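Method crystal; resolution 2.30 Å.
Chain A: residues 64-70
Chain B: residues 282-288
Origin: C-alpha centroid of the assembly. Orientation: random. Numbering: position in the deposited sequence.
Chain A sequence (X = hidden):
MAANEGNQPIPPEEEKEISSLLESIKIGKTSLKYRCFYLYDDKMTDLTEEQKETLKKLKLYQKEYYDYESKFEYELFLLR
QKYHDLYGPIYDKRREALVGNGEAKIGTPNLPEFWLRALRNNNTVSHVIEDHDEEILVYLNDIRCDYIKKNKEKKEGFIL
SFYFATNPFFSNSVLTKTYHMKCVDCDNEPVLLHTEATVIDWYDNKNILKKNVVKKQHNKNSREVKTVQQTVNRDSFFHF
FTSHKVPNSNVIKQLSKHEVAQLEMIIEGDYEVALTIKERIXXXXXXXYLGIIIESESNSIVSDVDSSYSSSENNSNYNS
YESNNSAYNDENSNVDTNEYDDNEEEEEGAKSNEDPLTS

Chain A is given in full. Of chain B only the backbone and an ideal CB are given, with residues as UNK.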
# COMPACT_ATOMS: atom_id res chain seq x y z
N GLU A 64 -22.05 8.42 -9.59
CA GLU A 64 -21.33 8.32 -10.86
C GLU A 64 -19.87 7.96 -10.57
O GLU A 64 -19.26 7.17 -11.30
CB GLU A 64 -21.40 9.65 -11.62
CG GLU A 64 -21.36 9.49 -13.12
CD GLU A 64 -21.15 10.80 -13.85
OE1 GLU A 64 -21.73 11.83 -13.43
OE2 GLU A 64 -20.41 10.80 -14.86
N TYR A 65 -19.30 8.55 -9.52
CA TYR A 65 -17.91 8.25 -9.17
C TYR A 65 -17.76 6.76 -8.88
O TYR A 65 -16.86 6.10 -9.42
CB TYR A 65 -17.47 9.04 -7.94
CG TYR A 65 -16.04 8.72 -7.54
CD1 TYR A 65 -14.97 9.45 -8.06
CD2 TYR A 65 -15.75 7.65 -6.70
CE1 TYR A 65 -13.66 9.11 -7.77
CE2 TYR A 65 -14.44 7.29 -6.40
CZ TYR A 65 -13.39 8.03 -6.94
OH TYR A 65 -12.09 7.70 -6.65
N TYR A 66 -18.63 6.24 -8.02
CA TYR A 66 -18.59 4.83 -7.63
C TYR A 66 -18.73 3.88 -8.82
O TYR A 66 -18.14 2.80 -8.81
CB TYR A 66 -19.67 4.54 -6.59
CG TYR A 66 -19.36 5.13 -5.22
CD1 TYR A 66 -18.11 4.95 -4.63
CD2 TYR A 66 -20.33 5.85 -4.52
CE1 TYR A 66 -17.82 5.48 -3.37
CE2 TYR A 66 -20.05 6.39 -3.26
CZ TYR A 66 -18.80 6.19 -2.69
OH TYR A 66 -18.52 6.70 -1.44
N ASP A 67 -19.50 4.27 -9.83
CA ASP A 67 -19.66 3.44 -11.01
C ASP A 67 -18.31 3.34 -11.71
O ASP A 67 -17.82 2.25 -11.98
CB ASP A 67 -20.71 4.04 -11.96
CG ASP A 67 -22.13 3.94 -11.41
OD1 ASP A 67 -22.46 2.92 -10.76
OD2 ASP A 67 -22.93 4.88 -11.63
N TYR A 68 -17.70 4.49 -12.00
CA TYR A 68 -16.40 4.49 -12.66
C TYR A 68 -15.37 3.76 -11.81
O TYR A 68 -14.57 2.99 -12.33
CB TYR A 68 -15.93 5.93 -12.92
CG TYR A 68 -16.50 6.53 -14.17
CD1 TYR A 68 -16.30 5.93 -15.41
CD2 TYR A 68 -17.24 7.70 -14.12
CE1 TYR A 68 -16.83 6.49 -16.57
CE2 TYR A 68 -17.77 8.27 -15.27
CZ TYR A 68 -17.56 7.66 -16.49
OH TYR A 68 -18.07 8.23 -17.64
N GLU A 69 -15.38 4.00 -10.51
CA GLU A 69 -14.43 3.35 -9.63
C GLU A 69 -14.58 1.82 -9.67
O GLU A 69 -13.58 1.10 -9.62
CB GLU A 69 -14.59 3.85 -8.19
CG GLU A 69 -13.54 3.28 -7.23
CD GLU A 69 -13.73 3.76 -5.81
OE1 GLU A 69 -14.78 3.44 -5.20
OE2 GLU A 69 -12.84 4.47 -5.29
N SER A 70 -15.81 1.33 -9.76
CA SER A 70 -16.03 -0.11 -9.83
C SER A 70 -15.43 -0.65 -11.11
O SER A 70 -14.86 -1.74 -11.13
CB SER A 70 -17.52 -0.44 -9.80
OG SER A 70 -18.10 -0.04 -8.58
N UNK B 282 -11.39 13.66 -1.30
CA UNK B 282 -11.68 14.03 -2.67
C UNK B 282 -12.55 13.02 -3.44
O UNK B 282 -13.52 13.39 -4.09
CB UNK B 282 -10.36 14.23 -3.41
N UNK B 283 -12.23 11.72 -3.36
CA UNK B 283 -13.06 10.75 -4.09
C UNK B 283 -14.47 10.51 -3.53
O UNK B 283 -15.40 10.19 -4.28
CB UNK B 283 -12.32 9.41 -4.13
N UNK B 284 -14.63 10.70 -2.21
CA UNK B 284 -15.90 10.44 -1.53
C UNK B 284 -16.41 11.60 -0.66
O UNK B 284 -17.10 11.38 0.32
CB UNK B 284 -15.75 9.19 -0.66
N UNK B 285 -16.08 12.83 -1.04
CA UNK B 285 -16.46 14.01 -0.27
C UNK B 285 -17.85 14.04 0.35
O UNK B 285 -17.99 14.11 1.57
CB UNK B 285 -16.33 15.23 -1.18
N UNK B 286 -18.88 14.01 -0.50
CA UNK B 286 -20.24 14.10 0.01
C UNK B 286 -20.60 13.03 1.02
O UNK B 286 -21.36 13.29 1.94
CB UNK B 286 -21.23 14.03 -1.16
N UNK B 287 -20.04 11.83 0.87
CA UNK B 287 -20.33 10.74 1.80
C UNK B 287 -19.72 11.02 3.17
O UNK B 287 -20.23 10.57 4.20
CB UNK B 287 -19.80 9.41 1.25
N UNK B 288 -18.61 11.76 3.18
CA UNK B 288 -18.01 12.14 4.45
C UNK B 288 -18.90 13.24 5.02
O UNK B 288 -19.26 13.21 6.19
CB UNK B 288 -16.56 12.60 4.29

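Chain A offers one helical face: the rings of A:Tyr65 and A:Tyr66, with the carboxylate of A:Glu69 one turn on from A:Tyr65. The chain B helix crosses it at 138° between N-to-C directions, and the axes come no closer than 10.4 Å.

Position 282 has its CA-to-CB bond sideways. No atom of the chain A stretch lies within 5.5 Å of the ideal CB, so chain A sets little limit here. The residue is B:Ile282, whose end leads away.

At position 283 CA-to-CB also points sideways, but the ideal CB is already 3.1 Å from A:Tyr65 OH, which is tight. Phi is -71°, and the backbone N makes no bond to the turn before. A compact residue would suit, and proline is compatible with both features; alanine or serine would also be reasonable. The residue is B:Pro283. B:Pro283 CB packs 3.4 Å from A:Tyr65 CZ, and B:Pro283 O lies over one face of that ring.

Position 284 has phi/psi of -128/30, unusual within a helix. CA-to-CB points sideways, and the ideal CB of 284 lies 3.8 Å from A:Tyr66 OH. Between the two tyrosine rings and the acid of A:Glu69, a long side chain with a flat body and a donor at its tip would fit. Tyrosine is one answer; arginine or lysine could also reach toward the acid. The residue is B:Tyr284, with chi1 at -39° (m). B:Tyr284 OH donates a hydrogen bond to A:Glu69 OE2 at 2.5 Å. On the way, B:Tyr284 CE1 meets A:Tyr65 CE2 at 3.5 Å, and B:Tyr284 CD1 meets A:Tyr66 CE1 at 3.4 Å. The planes of B:Tyr284 and A:Tyr66 are near parallel, 18° apart, but slid so that the rings barely overlap. Against A:Tyr65 the planes stand at 89°.

Positions 285 and 286 are out of reach of chain A, which does not choose between side chains at either. They are B:Ala285 and B:Val286.

Position 287 points CA-to-CB toward chain A. Its ideal CB lies 4.0 Å from A:Tyr66 OH. A short acceptor suits this hydroxyl: aspartate or asparagine, perhaps serine or threonine. The residue is B:Asp287, in rotamer m. A:Tyr66 OH donates to B:Asp287 OD2 at 2.4 Å, a very short hydrogen bond, with the carboxylate oxygen near the plane of the ring at its edge.

Position 288 is out of reach, and many residues would do. It is B:Tyr288, which makes no contact with this stretch.

Chain B, residues 282-288: IPYAVDY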
# COMPACT_ATOMS: atom_id res chain seq x y z
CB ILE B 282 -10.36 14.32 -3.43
CG1 ILE B 282 -9.70 15.57 -2.84
CG2 ILE B 282 -10.61 14.47 -4.91
CD1 ILE B 282 -8.36 15.92 -3.44
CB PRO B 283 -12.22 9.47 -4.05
CG PRO B 283 -10.80 9.97 -3.87
CD PRO B 283 -10.99 11.09 -2.87
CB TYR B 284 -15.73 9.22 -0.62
CG TYR B 284 -14.90 8.10 -1.22
CD1 TYR B 284 -15.25 7.52 -2.43
CD2 TYR B 284 -13.78 7.61 -0.55
CE1 TYR B 284 -14.50 6.49 -2.98
CE2 TYR B 284 -13.02 6.58 -1.09
CZ TYR B 284 -13.39 6.02 -2.30
OH TYR B 284 -12.65 4.99 -2.83
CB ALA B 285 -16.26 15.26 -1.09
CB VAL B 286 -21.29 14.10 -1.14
CG1 VAL B 286 -21.40 12.71 -1.78
CG2 VAL B 286 -22.63 14.57 -0.60
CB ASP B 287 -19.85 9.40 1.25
CG ASP B 287 -20.80 8.85 0.20
OD1 ASP B 287 -21.93 9.36 0.10
OD2 ASP B 287 -20.42 7.89 -0.50
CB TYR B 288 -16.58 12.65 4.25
CG TYR B 288 -15.58 11.53 4.30
CD1 TYR B 288 -15.28 10.89 5.52
CD2 TYR B 288 -14.96 11.06 3.15
CE1 TYR B 288 -14.40 9.81 5.57
CE2 TYR B 288 -14.07 9.98 3.19
CZ TYR B 288 -13.80 9.36 4.40
OH TYR B 288 -12.93 8.30 4.42
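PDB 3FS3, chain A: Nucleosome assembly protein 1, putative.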